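Local coordinates for protein nitrilotriacetate monooxygenase (PDB 3SDO) that is probably an FMN-dependent monooxygenase of the NtaA/SnaA/DszA family, using molecular oxygen to oxidise its substrate, at residues Lys8-Gly13 with Asp392-Gly397; Arg48-Gly53 with Val88-Ile93; Leu116-Gly121 with Asn205-Pro210; Ser209-Pro214 with Gly428-Asp433; Pro264-Val269 with Gly436-Glu441. All blocks are in the same frame, centred on the assembly; numbering follows the deposited sequence.

Interaction 1: residues Lys8-Gly13 with Asp392-Gly397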
# COMPACT_ATOMS: atom_id res chain seq x y z
N LYS A 8 -5.11 35.44 -2.21
CA LYS A 8 -5.84 34.24 -1.90
C LYS A 8 -4.94 33.13 -1.37
O LYS A 8 -3.75 33.08 -1.69
CB LYS A 8 -6.62 33.74 -3.11
CG LYS A 8 -5.77 33.22 -4.23
CD LYS A 8 -6.69 32.85 -5.40
CE LYS A 8 -5.95 32.19 -6.54
NZ LYS A 8 -6.80 32.20 -7.78
N HIS A 9 -5.54 32.23 -0.61
CA HIS A 9 -4.85 31.04 -0.14
C HIS A 9 -4.20 30.23 -1.28
O HIS A 9 -4.86 29.85 -2.26
CB HIS A 9 -5.81 30.17 0.66
CG HIS A 9 -5.22 28.87 1.09
ND1 HIS A 9 -4.39 28.75 2.19
CD2 HIS A 9 -5.33 27.63 0.57
CE1 HIS A 9 -4.02 27.49 2.32
NE2 HIS A 9 -4.57 26.79 1.34
N ILE A 10 -2.91 29.97 -1.13
CA ILE A 10 -2.17 29.11 -2.04
C ILE A 10 -2.11 27.71 -1.45
O ILE A 10 -1.62 27.52 -0.33
CB ILE A 10 -0.76 29.68 -2.29
CG1 ILE A 10 -0.88 31.07 -2.92
CG2 ILE A 10 0.09 28.69 -3.15
CD1 ILE A 10 0.45 31.80 -3.08
N HIS A 11 -2.67 26.73 -2.17
CA HIS A 11 -2.63 25.34 -1.70
C HIS A 11 -1.21 24.76 -1.86
O HIS A 11 -0.52 25.06 -2.84
CB HIS A 11 -3.61 24.45 -2.50
CG HIS A 11 -5.03 24.92 -2.48
ND1 HIS A 11 -5.89 24.62 -1.44
CD2 HIS A 11 -5.75 25.64 -3.38
CE1 HIS A 11 -7.08 25.17 -1.69
NE2 HIS A 11 -7.02 25.78 -2.86
N PHE A 12 -0.80 23.90 -0.94
CA PHE A 12 0.47 23.17 -1.08
C PHE A 12 0.31 21.70 -0.85
O PHE A 12 -0.44 21.25 0.03
CB PHE A 12 1.49 23.69 -0.08
CG PHE A 12 1.98 25.07 -0.40
CD1 PHE A 12 3.05 25.25 -1.22
CD2 PHE A 12 1.33 26.18 0.12
CE1 PHE A 12 3.50 26.54 -1.54
CE2 PHE A 12 1.77 27.44 -0.16
CZ PHE A 12 2.87 27.62 -1.01
N GLY A 13 1.07 20.95 -1.63
CA GLY A 13 1.32 19.53 -1.36
C GLY A 13 2.81 19.34 -1.18
O GLY A 13 3.60 20.16 -1.65
N ASP A 392 -2.51 27.23 -9.10
CA ASP A 392 -3.52 27.36 -8.04
C ASP A 392 -2.92 26.99 -6.69
O ASP A 392 -3.54 27.13 -5.63
CB ASP A 392 -4.70 26.42 -8.30
CG ASP A 392 -5.46 26.75 -9.57
OD1 ASP A 392 -5.64 27.94 -9.83
OD2 ASP A 392 -5.84 25.81 -10.32
N GLY A 393 -1.71 26.45 -6.75
CA GLY A 393 -1.00 25.91 -5.61
C GLY A 393 0.28 25.31 -6.13
O GLY A 393 0.55 25.41 -7.33
N PHE A 394 1.08 24.71 -5.24
CA PHE A 394 2.35 24.14 -5.64
C PHE A 394 2.59 22.76 -5.05
O PHE A 394 2.20 22.48 -3.93
CB PHE A 394 3.50 25.04 -5.21
CG PHE A 394 3.45 26.39 -5.83
CD1 PHE A 394 3.96 26.60 -7.09
CD2 PHE A 394 2.88 27.46 -5.14
CE1 PHE A 394 3.90 27.88 -7.68
CE2 PHE A 394 2.81 28.71 -5.73
CZ PHE A 394 3.34 28.92 -7.00
N MET A 395 3.24 21.91 -5.83
CA MET A 395 3.77 20.64 -5.34
C MET A 395 5.23 20.86 -4.93
O MET A 395 6.09 21.07 -5.79
CB MET A 395 3.68 19.59 -6.45
CG MET A 395 4.04 18.17 -6.04
SD MET A 395 2.69 17.30 -5.19
CE MET A 395 1.46 17.05 -6.51
N LEU A 396 5.52 20.79 -3.64
CA LEU A 396 6.87 21.01 -3.14
C LEU A 396 7.70 19.76 -3.33
O LEU A 396 7.37 18.71 -2.77
CB LEU A 396 6.84 21.41 -1.67
CG LEU A 396 6.02 22.65 -1.38
CD1 LEU A 396 5.59 22.67 0.09
CD2 LEU A 396 6.83 23.91 -1.76
N GLY A 397 8.75 19.88 -4.14
CA GLY A 397 9.70 18.81 -4.38
C GLY A 397 11.06 19.29 -3.92
O GLY A 397 11.86 19.74 -4.74
O HOH W 1 -5.27 29.21 -4.75

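Interaction 2: residues Arg48-Gly53 with Val88-Ile93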
# COMPACT_ATOMS: atom_id res chain seq x y z
N ARG A 48 5.48 17.23 10.16
CA ARG A 48 6.04 18.57 9.96
C ARG A 48 5.20 19.34 8.95
O ARG A 48 4.83 20.50 9.19
CB ARG A 48 7.48 18.44 9.45
CG ARG A 48 8.32 19.69 9.57
CD ARG A 48 8.71 19.95 11.00
NE ARG A 48 9.87 20.83 11.11
CZ ARG A 48 9.82 22.15 11.21
NH1 ARG A 48 8.67 22.81 11.23
NH2 ARG A 48 10.94 22.82 11.33
N ALA A 49 4.89 18.71 7.83
CA ALA A 49 4.05 19.34 6.81
C ALA A 49 2.63 19.60 7.32
O ALA A 49 2.09 20.69 7.14
CB ALA A 49 4.03 18.48 5.52
N GLU A 50 2.04 18.60 7.97
CA GLU A 50 0.68 18.69 8.48
C GLU A 50 0.56 19.83 9.49
O GLU A 50 -0.41 20.60 9.48
CB GLU A 50 0.25 17.37 9.13
CG GLU A 50 -1.15 17.40 9.73
CD GLU A 50 -1.58 16.04 10.27
OE1 GLU A 50 -0.99 15.59 11.29
OE2 GLU A 50 -2.48 15.42 9.67
N ASN A 51 1.53 19.94 10.39
CA ASN A 51 1.45 20.97 11.41
C ASN A 51 1.56 22.40 10.84
O ASN A 51 1.13 23.36 11.47
CB ASN A 51 2.55 20.74 12.45
CG ASN A 51 2.28 19.55 13.33
OD1 ASN A 51 1.17 19.01 13.37
ND2 ASN A 51 3.30 19.16 14.11
N ALA A 52 2.12 22.53 9.63
CA ALA A 52 2.28 23.81 8.93
C ALA A 52 1.06 24.17 8.06
O ALA A 52 1.00 25.25 7.46
CB ALA A 52 3.56 23.76 8.07
N GLY A 53 0.12 23.25 7.95
CA GLY A 53 -1.05 23.46 7.11
C GLY A 53 -0.91 23.07 5.65
O GLY A 53 -1.73 23.45 4.82
N VAL A 88 -2.71 6.81 10.08
CA VAL A 88 -3.06 6.51 11.44
C VAL A 88 -2.17 7.30 12.44
O VAL A 88 -2.48 7.42 13.64
CB VAL A 88 -3.00 4.93 11.52
CG1 VAL A 88 -2.10 4.45 12.59
CG2 VAL A 88 -4.41 4.36 11.50
N LEU A 89 -1.08 7.87 11.94
CA LEU A 89 -0.20 8.69 12.75
C LEU A 89 -0.35 10.17 12.42
O LEU A 89 0.42 10.98 12.88
CB LEU A 89 1.27 8.24 12.56
CG LEU A 89 1.56 6.79 12.96
CD1 LEU A 89 2.99 6.36 12.59
CD2 LEU A 89 1.28 6.54 14.52
N THR A 90 -1.36 10.50 11.61
CA THR A 90 -1.66 11.87 11.27
C THR A 90 -3.16 12.04 11.47
O THR A 90 -3.84 11.10 11.89
CB THR A 90 -1.23 12.22 9.82
OG1 THR A 90 -1.86 11.31 8.87
CG2 THR A 90 0.30 12.17 9.65
N SER A 91 -3.69 13.20 11.15
CA SER A 91 -5.13 13.42 11.29
C SER A 91 -5.80 14.24 10.16
O SER A 91 -6.98 14.03 9.89
CB SER A 91 -5.42 14.06 12.65
OG SER A 91 -4.70 15.25 12.80
N LYS A 92 -5.08 15.16 9.53
CA LYS A 92 -5.70 16.08 8.55
C LYS A 92 -5.09 15.98 7.18
O LYS A 92 -5.78 16.18 6.17
CB LYS A 92 -5.50 17.56 8.94
CG LYS A 92 -6.12 18.04 10.19
CD LYS A 92 -5.96 19.61 10.28
CE LYS A 92 -6.96 20.34 9.33
NZ LYS A 92 -7.31 21.77 9.73
N ILE A 93 -3.77 15.77 7.13
CA ILE A 93 -3.06 15.87 5.87
C ILE A 93 -3.54 14.81 4.85
O ILE A 93 -3.79 13.65 5.19
CB ILE A 93 -1.55 15.83 6.07
CG1 ILE A 93 -0.80 16.30 4.81
CG2 ILE A 93 -1.08 14.42 6.46
CD1 ILE A 93 0.67 16.70 5.08

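Interaction 3: residues Leu116-Gly121 with Asn205-Pro210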
# COMPACT_ATOMS: atom_id res chain seq x y z
N LEU A 116 -7.88 2.77 2.10
CA LEU A 116 -7.09 3.90 2.60
C LEU A 116 -8.00 5.10 2.89
O LEU A 116 -7.88 5.74 3.96
CB LEU A 116 -5.98 4.28 1.60
CG LEU A 116 -5.20 5.58 1.81
CD1 LEU A 116 -4.35 5.48 3.11
CD2 LEU A 116 -4.34 5.91 0.56
N ASP A 117 -8.92 5.39 1.99
CA ASP A 117 -9.84 6.52 2.14
C ASP A 117 -10.73 6.36 3.35
O ASP A 117 -10.96 7.35 4.07
CB ASP A 117 -10.71 6.71 0.88
CG ASP A 117 -11.07 8.18 0.58
OD1 ASP A 117 -10.40 9.12 1.05
OD2 ASP A 117 -12.04 8.38 -0.17
N LEU A 118 -11.24 5.14 3.60
CA LEU A 118 -12.13 4.92 4.73
C LEU A 118 -11.35 4.96 6.07
O LEU A 118 -11.78 5.57 7.04
CB LEU A 118 -12.86 3.60 4.58
CG LEU A 118 -14.13 3.42 5.39
CD1 LEU A 118 -15.23 4.41 4.94
CD2 LEU A 118 -14.63 1.98 5.26
N ILE A 119 -10.18 4.33 6.10
CA ILE A 119 -9.35 4.31 7.30
C ILE A 119 -8.94 5.72 7.70
O ILE A 119 -8.92 6.06 8.90
CB ILE A 119 -8.09 3.44 7.11
CG1 ILE A 119 -8.49 1.96 7.04
CG2 ILE A 119 -7.08 3.70 8.27
CD1 ILE A 119 -7.41 1.00 6.44
N SER A 120 -8.64 6.54 6.69
CA SER A 120 -8.14 7.89 6.88
C SER A 120 -9.23 8.94 7.07
O SER A 120 -8.93 10.09 7.27
CB SER A 120 -7.25 8.31 5.67
OG SER A 120 -8.02 8.51 4.48
N GLY A 121 -10.50 8.56 6.96
CA GLY A 121 -11.58 9.54 7.14
C GLY A 121 -11.73 10.49 5.95
O GLY A 121 -12.15 11.65 6.12
N ASN A 205 -16.68 -4.32 -2.71
CA ASN A 205 -16.98 -4.81 -1.36
C ASN A 205 -16.49 -3.87 -0.25
O ASN A 205 -16.16 -4.30 0.86
CB ASN A 205 -16.49 -6.25 -1.14
CG ASN A 205 -15.00 -6.40 -1.31
OD1 ASN A 205 -14.30 -5.45 -1.65
ND2 ASN A 205 -14.50 -7.61 -1.08
N ILE A 206 -16.51 -2.57 -0.54
CA ILE A 206 -16.25 -1.55 0.47
C ILE A 206 -17.01 -0.28 0.10
O ILE A 206 -17.22 0.02 -1.10
CB ILE A 206 -14.75 -1.30 0.65
CG1 ILE A 206 -14.51 -0.35 1.83
CG2 ILE A 206 -14.15 -0.75 -0.66
CD1 ILE A 206 -13.02 -0.23 2.22
N ARG A 207 -17.43 0.44 1.12
CA ARG A 207 -18.29 1.62 0.97
C ARG A 207 -17.49 2.87 0.57
O ARG A 207 -16.25 2.82 0.46
CB ARG A 207 -19.05 1.88 2.27
CG ARG A 207 -18.15 2.22 3.47
CD ARG A 207 -18.96 2.90 4.54
NE ARG A 207 -19.42 4.21 4.06
CZ ARG A 207 -20.47 4.86 4.53
NH1 ARG A 207 -21.20 4.34 5.52
NH2 ARG A 207 -20.80 6.05 4.00
N ARG A 208 -18.21 3.98 0.46
CA ARG A 208 -17.64 5.28 0.09
C ARG A 208 -17.18 6.01 1.36
O ARG A 208 -17.67 5.73 2.43
CB ARG A 208 -18.69 6.10 -0.67
CG ARG A 208 -19.22 5.38 -1.90
CD ARG A 208 -20.33 6.12 -2.64
NE ARG A 208 -19.81 7.02 -3.66
CZ ARG A 208 -19.81 8.35 -3.62
NH1 ARG A 208 -20.29 9.00 -2.57
NH2 ARG A 208 -19.28 9.03 -4.63
N SER A 209 -16.22 6.93 1.22
CA SER A 209 -15.60 7.65 2.34
C SER A 209 -16.33 8.95 2.68
O SER A 209 -17.30 9.32 2.02
CB SER A 209 -14.14 8.00 1.99
OG SER A 209 -14.07 9.08 1.05
N PRO A 210 -15.85 9.66 3.71
CA PRO A 210 -16.46 10.95 3.97
C PRO A 210 -16.18 12.02 2.90
O PRO A 210 -16.79 13.07 2.97
CB PRO A 210 -15.85 11.34 5.32
CG PRO A 210 -15.55 10.02 5.99
CD PRO A 210 -15.03 9.20 4.86

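Interaction 4: residues Ser209-Pro214 with Gly428-Asp433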
# COMPACT_ATOMS: atom_id res chain seq x y z
N SER A 209 -16.22 6.93 1.22
CA SER A 209 -15.60 7.65 2.34
C SER A 209 -16.33 8.95 2.68
O SER A 209 -17.30 9.32 2.02
CB SER A 209 -14.14 8.00 1.99
OG SER A 209 -14.07 9.08 1.05
N PRO A 210 -15.85 9.66 3.71
CA PRO A 210 -16.46 10.95 3.97
C PRO A 210 -16.18 12.02 2.90
O PRO A 210 -16.79 13.07 2.97
CB PRO A 210 -15.85 11.34 5.32
CG PRO A 210 -15.55 10.02 5.99
CD PRO A 210 -15.03 9.20 4.86
N GLN A 211 -15.31 11.76 1.92
CA GLN A 211 -15.19 12.70 0.78
C GLN A 211 -15.79 12.15 -0.52
O GLN A 211 -15.67 12.75 -1.59
CB GLN A 211 -13.75 13.13 0.57
CG GLN A 211 -12.79 12.01 0.18
CD GLN A 211 -11.41 12.52 -0.16
OE1 GLN A 211 -11.19 13.73 -0.29
NE2 GLN A 211 -10.48 11.59 -0.33
N GLY A 212 -16.46 11.00 -0.41
CA GLY A 212 -17.19 10.39 -1.53
C GLY A 212 -16.34 9.37 -2.26
O GLY A 212 -16.62 8.17 -2.25
N GLN A 213 -15.30 9.89 -2.91
CA GLN A 213 -14.29 9.10 -3.57
C GLN A 213 -12.93 9.78 -3.39
O GLN A 213 -12.86 11.01 -3.17
CB GLN A 213 -14.53 9.05 -5.08
CG GLN A 213 -15.87 8.52 -5.52
CD GLN A 213 -15.94 8.41 -7.04
OE1 GLN A 213 -15.09 8.96 -7.77
NE2 GLN A 213 -16.94 7.69 -7.53
N PRO A 214 -11.85 9.00 -3.55
CA PRO A 214 -10.54 9.60 -3.49
C PRO A 214 -10.33 10.62 -4.62
O PRO A 214 -10.95 10.51 -5.68
CB PRO A 214 -9.60 8.41 -3.67
CG PRO A 214 -10.37 7.22 -3.29
CD PRO A 214 -11.79 7.52 -3.59
N GLY A 428 -11.34 21.62 7.68
CA GLY A 428 -11.85 20.65 6.72
C GLY A 428 -11.41 19.28 7.13
O GLY A 428 -10.24 19.06 7.41
N ALA A 429 -12.36 18.36 7.18
CA ALA A 429 -12.07 17.00 7.56
C ALA A 429 -11.33 16.27 6.44
O ALA A 429 -10.42 15.49 6.72
CB ALA A 429 -13.37 16.27 7.93
N THR A 430 -11.65 16.58 5.18
CA THR A 430 -11.25 15.73 4.05
C THR A 430 -10.22 16.40 3.15
O THR A 430 -10.03 17.62 3.22
CB THR A 430 -12.49 15.38 3.20
OG1 THR A 430 -12.99 16.56 2.59
CG2 THR A 430 -13.64 14.70 4.04
N LEU A 431 -9.61 15.62 2.27
CA LEU A 431 -8.76 16.17 1.23
C LEU A 431 -9.53 17.12 0.30
O LEU A 431 -9.07 18.23 0.04
CB LEU A 431 -8.06 15.08 0.42
CG LEU A 431 -7.04 15.60 -0.62
CD1 LEU A 431 -6.12 16.68 0.00
CD2 LEU A 431 -6.21 14.41 -1.21
N ARG A 432 -10.70 16.72 -0.18
CA ARG A 432 -11.58 17.64 -0.93
C ARG A 432 -11.80 18.97 -0.17
O ARG A 432 -11.62 20.05 -0.74
CB ARG A 432 -12.91 16.97 -1.29
CG ARG A 432 -12.73 15.87 -2.35
CD ARG A 432 -14.05 15.26 -2.84
NE ARG A 432 -13.72 14.09 -3.63
CZ ARG A 432 -13.39 14.11 -4.92
NH1 ARG A 432 -13.42 15.24 -5.60
NH2 ARG A 432 -13.02 12.99 -5.52
N ASP A 433 -12.15 18.90 1.11
CA ASP A 433 -12.32 20.10 1.94
C ASP A 433 -11.10 21.03 1.92
O ASP A 433 -11.23 22.27 1.77
CB ASP A 433 -12.55 19.75 3.40
CG ASP A 433 -13.90 19.11 3.68
OD1 ASP A 433 -14.87 19.24 2.88
OD2 ASP A 433 -13.98 18.47 4.77

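Interaction 5: residues Pro264-Val269 with Gly436-Glu441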
# COMPACT_ATOMS: atom_id res chain seq x y z
N PRO A 264 -13.80 24.27 -14.63
CA PRO A 264 -12.34 24.33 -14.49
C PRO A 264 -11.87 24.86 -13.14
O PRO A 264 -10.72 24.65 -12.76
CB PRO A 264 -11.90 25.28 -15.60
CG PRO A 264 -13.10 26.05 -15.97
CD PRO A 264 -14.29 25.21 -15.67
N ASP A 265 -12.77 25.55 -12.43
CA ASP A 265 -12.53 26.03 -11.07
C ASP A 265 -12.18 24.85 -10.13
O ASP A 265 -11.48 25.03 -9.15
CB ASP A 265 -13.83 26.75 -10.61
CG ASP A 265 -13.71 27.51 -9.28
OD1 ASP A 265 -12.59 27.82 -8.83
OD2 ASP A 265 -14.79 27.81 -8.70
N HIS A 266 -12.66 23.65 -10.45
CA HIS A 266 -12.43 22.48 -9.60
C HIS A 266 -11.39 21.53 -10.19
O HIS A 266 -11.31 20.37 -9.79
CB HIS A 266 -13.74 21.74 -9.36
CG HIS A 266 -14.81 22.60 -8.79
ND1 HIS A 266 -14.57 23.48 -7.76
CD2 HIS A 266 -16.12 22.72 -9.10
CE1 HIS A 266 -15.69 24.12 -7.47
NE2 HIS A 266 -16.64 23.69 -8.27
N VAL A 267 -10.60 22.02 -11.13
CA VAL A 267 -9.44 21.27 -11.60
C VAL A 267 -8.24 22.07 -11.21
O VAL A 267 -7.91 23.06 -11.87
CB VAL A 267 -9.44 21.06 -13.10
CG1 VAL A 267 -8.20 20.20 -13.52
CG2 VAL A 267 -10.79 20.47 -13.56
N LYS A 268 -7.59 21.65 -10.12
CA LYS A 268 -6.50 22.41 -9.54
C LYS A 268 -5.18 22.14 -10.28
O LYS A 268 -4.85 20.99 -10.59
CB LYS A 268 -6.34 22.03 -8.06
CG LYS A 268 -7.61 22.13 -7.22
CD LYS A 268 -8.17 23.55 -7.15
CE LYS A 268 -9.27 23.59 -6.12
NZ LYS A 268 -9.91 24.90 -5.94
N VAL A 269 -4.42 23.19 -10.55
CA VAL A 269 -3.12 23.04 -11.21
C VAL A 269 -1.99 23.39 -10.24
O VAL A 269 -1.94 24.52 -9.74
CB VAL A 269 -3.04 23.89 -12.48
CG1 VAL A 269 -1.64 23.85 -13.07
CG2 VAL A 269 -4.09 23.43 -13.52
N GLY A 436 -10.76 22.71 -1.40
CA GLY A 436 -11.91 23.49 -1.78
C GLY A 436 -12.70 22.81 -2.88
O GLY A 436 -13.40 23.49 -3.64
N LEU A 437 -12.58 21.49 -2.97
CA LEU A 437 -13.37 20.71 -3.93
C LEU A 437 -14.69 20.27 -3.26
O LEU A 437 -14.71 19.96 -2.08
CB LEU A 437 -12.60 19.48 -4.39
CG LEU A 437 -11.31 19.73 -5.17
CD1 LEU A 437 -10.51 18.44 -5.28
CD2 LEU A 437 -11.60 20.32 -6.56
N PRO A 438 -15.78 20.21 -4.04
CA PRO A 438 -17.04 19.72 -3.49
C PRO A 438 -17.03 18.22 -3.23
O PRO A 438 -16.39 17.46 -3.97
CB PRO A 438 -18.07 20.06 -4.57
CG PRO A 438 -17.31 20.39 -5.78
CD PRO A 438 -15.91 20.69 -5.42
N TYR A 439 -17.73 17.81 -2.18
CA TYR A 439 -17.99 16.41 -1.88
C TYR A 439 -18.39 15.68 -3.16
O TYR A 439 -19.19 16.18 -3.95
CB TYR A 439 -19.08 16.30 -0.79
CG TYR A 439 -19.48 14.88 -0.50
CD1 TYR A 439 -20.55 14.28 -1.18
CD2 TYR A 439 -18.74 14.10 0.39
CE1 TYR A 439 -20.89 12.96 -0.94
CE2 TYR A 439 -19.08 12.79 0.64
CZ TYR A 439 -20.14 12.22 -0.03
OH TYR A 439 -20.45 10.92 0.22
N LYS A 440 -17.82 14.50 -3.39
CA LYS A 440 -18.09 13.75 -4.61
C LYS A 440 -19.36 12.90 -4.45
O LYS A 440 -19.30 11.82 -3.87
CB LYS A 440 -16.89 12.87 -4.95
CG LYS A 440 -17.04 12.07 -6.23
CD LYS A 440 -16.50 12.81 -7.43
CE LYS A 440 -16.71 12.01 -8.72
NZ LYS A 440 -15.55 12.20 -9.63
N GLU A 441 -20.49 13.38 -4.96
CA GLU A 441 -21.74 12.61 -4.93
C GLU A 441 -21.65 11.39 -5.84
O GLU A 441 -21.01 11.44 -6.90
CB GLU A 441 -22.96 13.43 -5.37
CG GLU A 441 -23.37 14.56 -4.44
CD GLU A 441 -23.96 14.10 -3.12
OE1 GLU A 441 -24.49 12.97 -3.03
OE2 GLU A 441 -23.91 14.89 -2.14
O HOH W 2 -12.50 24.62 -6.04

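Interaction 1: residues Lys8-Gly13 with Asp392-Gly397
Phe12 and Phe394 lie side by side on neighbouring parallel strands of the TIM-barrel sheet of the luciferase-like fold. Strand 393-396 runs beside strand 11-15 and closes the barrel between the last and the first strand. Three backbone bonds zip the pair: Phe394 N to His11 O, Gly13 N to Phe394 O at 3.0 Å, and Leu396 N to Gly13 O at 2.8 Å. The tight part is the apolar face turned to helices 375-387 and 401-418. There Phe12 CE1 lies 3.8 Å from Phe394 CD2, with the ring planes 32° apart. Ile10 CG2, anti to its backbone N, crosses obliquely to the same ring atom, 3.6 Å from Phe394 CD2, and also lies near CE2. Leu396 CD1 meets Phe12 CD1 at 3.9 Å. His11 and Met395 point to the other face of the sheet, where Gly393 and Gly13 present no side chain.

The loose part is the start of the pair, before the strands join. Asp392 turns its carboxylate to Tyr250 and Lys254. Its carbonyl faces the edge of the His11 ring, 3.5 Å from His11 CD2. A water bridges the two backbones, donating to His9 O at 2.6 Å and to Asp392 O at 2.8 Å.

Interaction 2: residues Arg48-Gly53 with Val88-Ile93
Glu50 reaches from near the end of helix 39-51 into the loop 89-93, where its carboxylate oxygen OE2 accepts from three consecutive backbone N-H groups. The helix follows the first barrel strand, and the loop leads from helix 79-88 into strand 94-100, so the contact joins successive beta-alpha units of the TIM barrel.

The Glu50 side chain starts against Ile93. Its CB lies 3.9 Å from Ile93 CB. CG is anti to the backbone N (chi1 178°) and still passes beside Ile93, with CB and N of that residue both 4.0 Å away. The chain runs on extended, and CD comes 3.6 Å from Ser91 N. OE1 lies 3.6 Å from Ser91 N and 3.7 Å from Thr90 CB. OE2 takes all three bonds. Ser91 N binds at the syn lone pair of OE2 and Ile93 N at its anti lone pair. Lys92 N comes from above the carboxylate plane, 37° out of it. Three donors on one oxygen fix the rotation of the carboxylate and hold the loop in its curl. They would also be expected to stabilise the negative charge.

Beside this polar grip, Ala49 CB packs on Ile93 CD1 at 3.8 Å. Gly53 ends the helix in a Schellman motif. Thr90 OG1 bonds to Leu86 O and Arg123, and Lys92 NZ to Arg426 O. The shortest of the three bonds is Lys92 N to Glu50 OE2, at 2.6 Å.

Interaction 3: residues Leu116-Gly121 with Asn205-Pro210
Ser209 meets Asp117 because its OG stands between the backbone N and the carbonyl carbon (chi1 75°). Leu118 CG is anti to the backbone N (chi1 -160°), and from it the two methyls reach the loop. Asp117 and Leu118 sit on the last turns of helix 106-119, an outer helix of the TIM barrel. The helix ends in a Schellman motif at Gly121. The loop 205-210 runs past this end on its way to strand 215-218.

Ser209 OG donates to Asp117 OD2. The modelled length, 2.5 Å between Ser209 OG and Asp117 OD2, is very short and may partly reflect coordinate error. The other oxygen, Asp117 OD1, is partnered by Gln211 and by Ala124 N, so both carboxylate oxygens have partners.

Leu118 supplies the apolar half. Its CD1 touches Arg207 CG at 3.9 Å and Arg208 O at 3.7 Å, and the two side chains, Leu118 and Arg207, cross at about a right angle. Its CD2 meets Ile206 CD1 at 4.1 Å, where the two chains slide past each other in opposite directions. Arg207 bends back at chi3, and its NE bonds to Arg208 O at 2.8 Å in the plane of that carbonyl. Phe77 of the second subunit packs on Leu118, so the contact lies beside the dimer interface. At the helix end, Pro210 CD lies 3.7 Å from Gly121 C.

Interaction 4: residues Ser209-Pro214 with Gly428-Asp433
Arg432 grips the loop 209-214 with its backbone and its guanidinium. Its N donates to Gln211 OE1 at 3.0 Å, nearly along the C=O axis. Farther out, NE and NH2 both bond to Gln213 O, at 3.2 and 3.1 Å. This is a side-on grip of one oxygen by two nitrogens. Gln213 O lies close to the guanidinium plane. NE approaches it near the carbonyl plane, while NH2 stands 59° above that plane. The Arg432 chain is extended from CG to NE and crosses Gln211 at about a right angle, with CG 3.3 Å from Gln211 OE1. Apolar contact comes from Gln211 CB, 3.7 Å from Thr430 CB.

The second shell fixes these groups. The Gln211 amide nitrogen has Asp117 and Ala124 O as partners, which sets the amide with OE1 toward Arg432 N. Gln213 NE2 bonds to Asp166. The loop is shaped by a type I turn from Ser209 to Gly212 and by an ST turn, in which Ser209 OG accepts from Gln211 N at 3.1 Å.

In the 428-433 segment, Thr430 OG1 accepts from Asp433 N at 2.9 Å, and Asp433 OD2 accepts from Thr430 N. These reciprocal bonds form a capping box at the start of helix 431-435. Gln211 OE1 meets a further N-H of that first turn, so the loop leading into barrel strand 215-218 is joined to a capped helix N-terminus.

Interaction 5: residues Pro264-Val269 with Gly436-Glu441
The turn that leads into barrel strand 268-277 packs against the C-terminal segment just after helix 431-435. His266 and Pro438 form a CH-pi contact here. Pro438 CD sits over the centre of the imidazole, 3.9 Å from the centroid of the His266 ring and only 9° off the ring normal. Pro438 CG extends toward the NE2 end of the ring, at 4.2 Å from His266 NE2. His266 CG lies anti to the carbonyl carbon (chi1 -55°), and chi2 (-45°) turns the ring face to Pro438.

Leu437 lies against both His266 and Lys268. Its CD2 lies 3.2 Å from His266 O and meets His266 CB as well. The same methyl touches the stem of the lysine, 4.0 Å from Lys268 CE, where the two side chains slide past each other in opposite directions.

Gly436 ends helix 431-435 in a Schellman motif with positive phi, and the chain then continues extended through Leu437 and Pro438. Lys268 begins a strand of the TIM-barrel sheet, near the surface, and its backbone pairs with Asp234 and Val236.

A water joins the polar atoms of the two sides. It accepts from Lys268 NZ and donates to Gly436 O at 2.8 Å. It also bonds to His266 ND1, meeting the ring in its plane at the edge. A further, weak bond runs from the same water to Asp265 O, at 3.3 Å.

Interaction 1 closes the barrel sheet, and the others lie around it, interaction 5 at the start of strand 268-277. Interactions 3 and 4 share Ser209 and Pro210, and their centres lie 9 Å apart. Asp117 OD1 of interaction 3 accepts from Gln211 NE2 of interaction 4 at 2.8 Å. Interaction 5 continues from interaction 4 through Arg432 O and Leu437 N, 2.8 Å apart, and reaches interaction 1 where Asp392 N meets Val269 O. Interaction 2 touches interaction 3 through Val88 and Ile119, and both also meet the second subunit. Only interaction 1 comes near the predicted FMN site: the Met395 side chain is about 9 Å from that of Thr98.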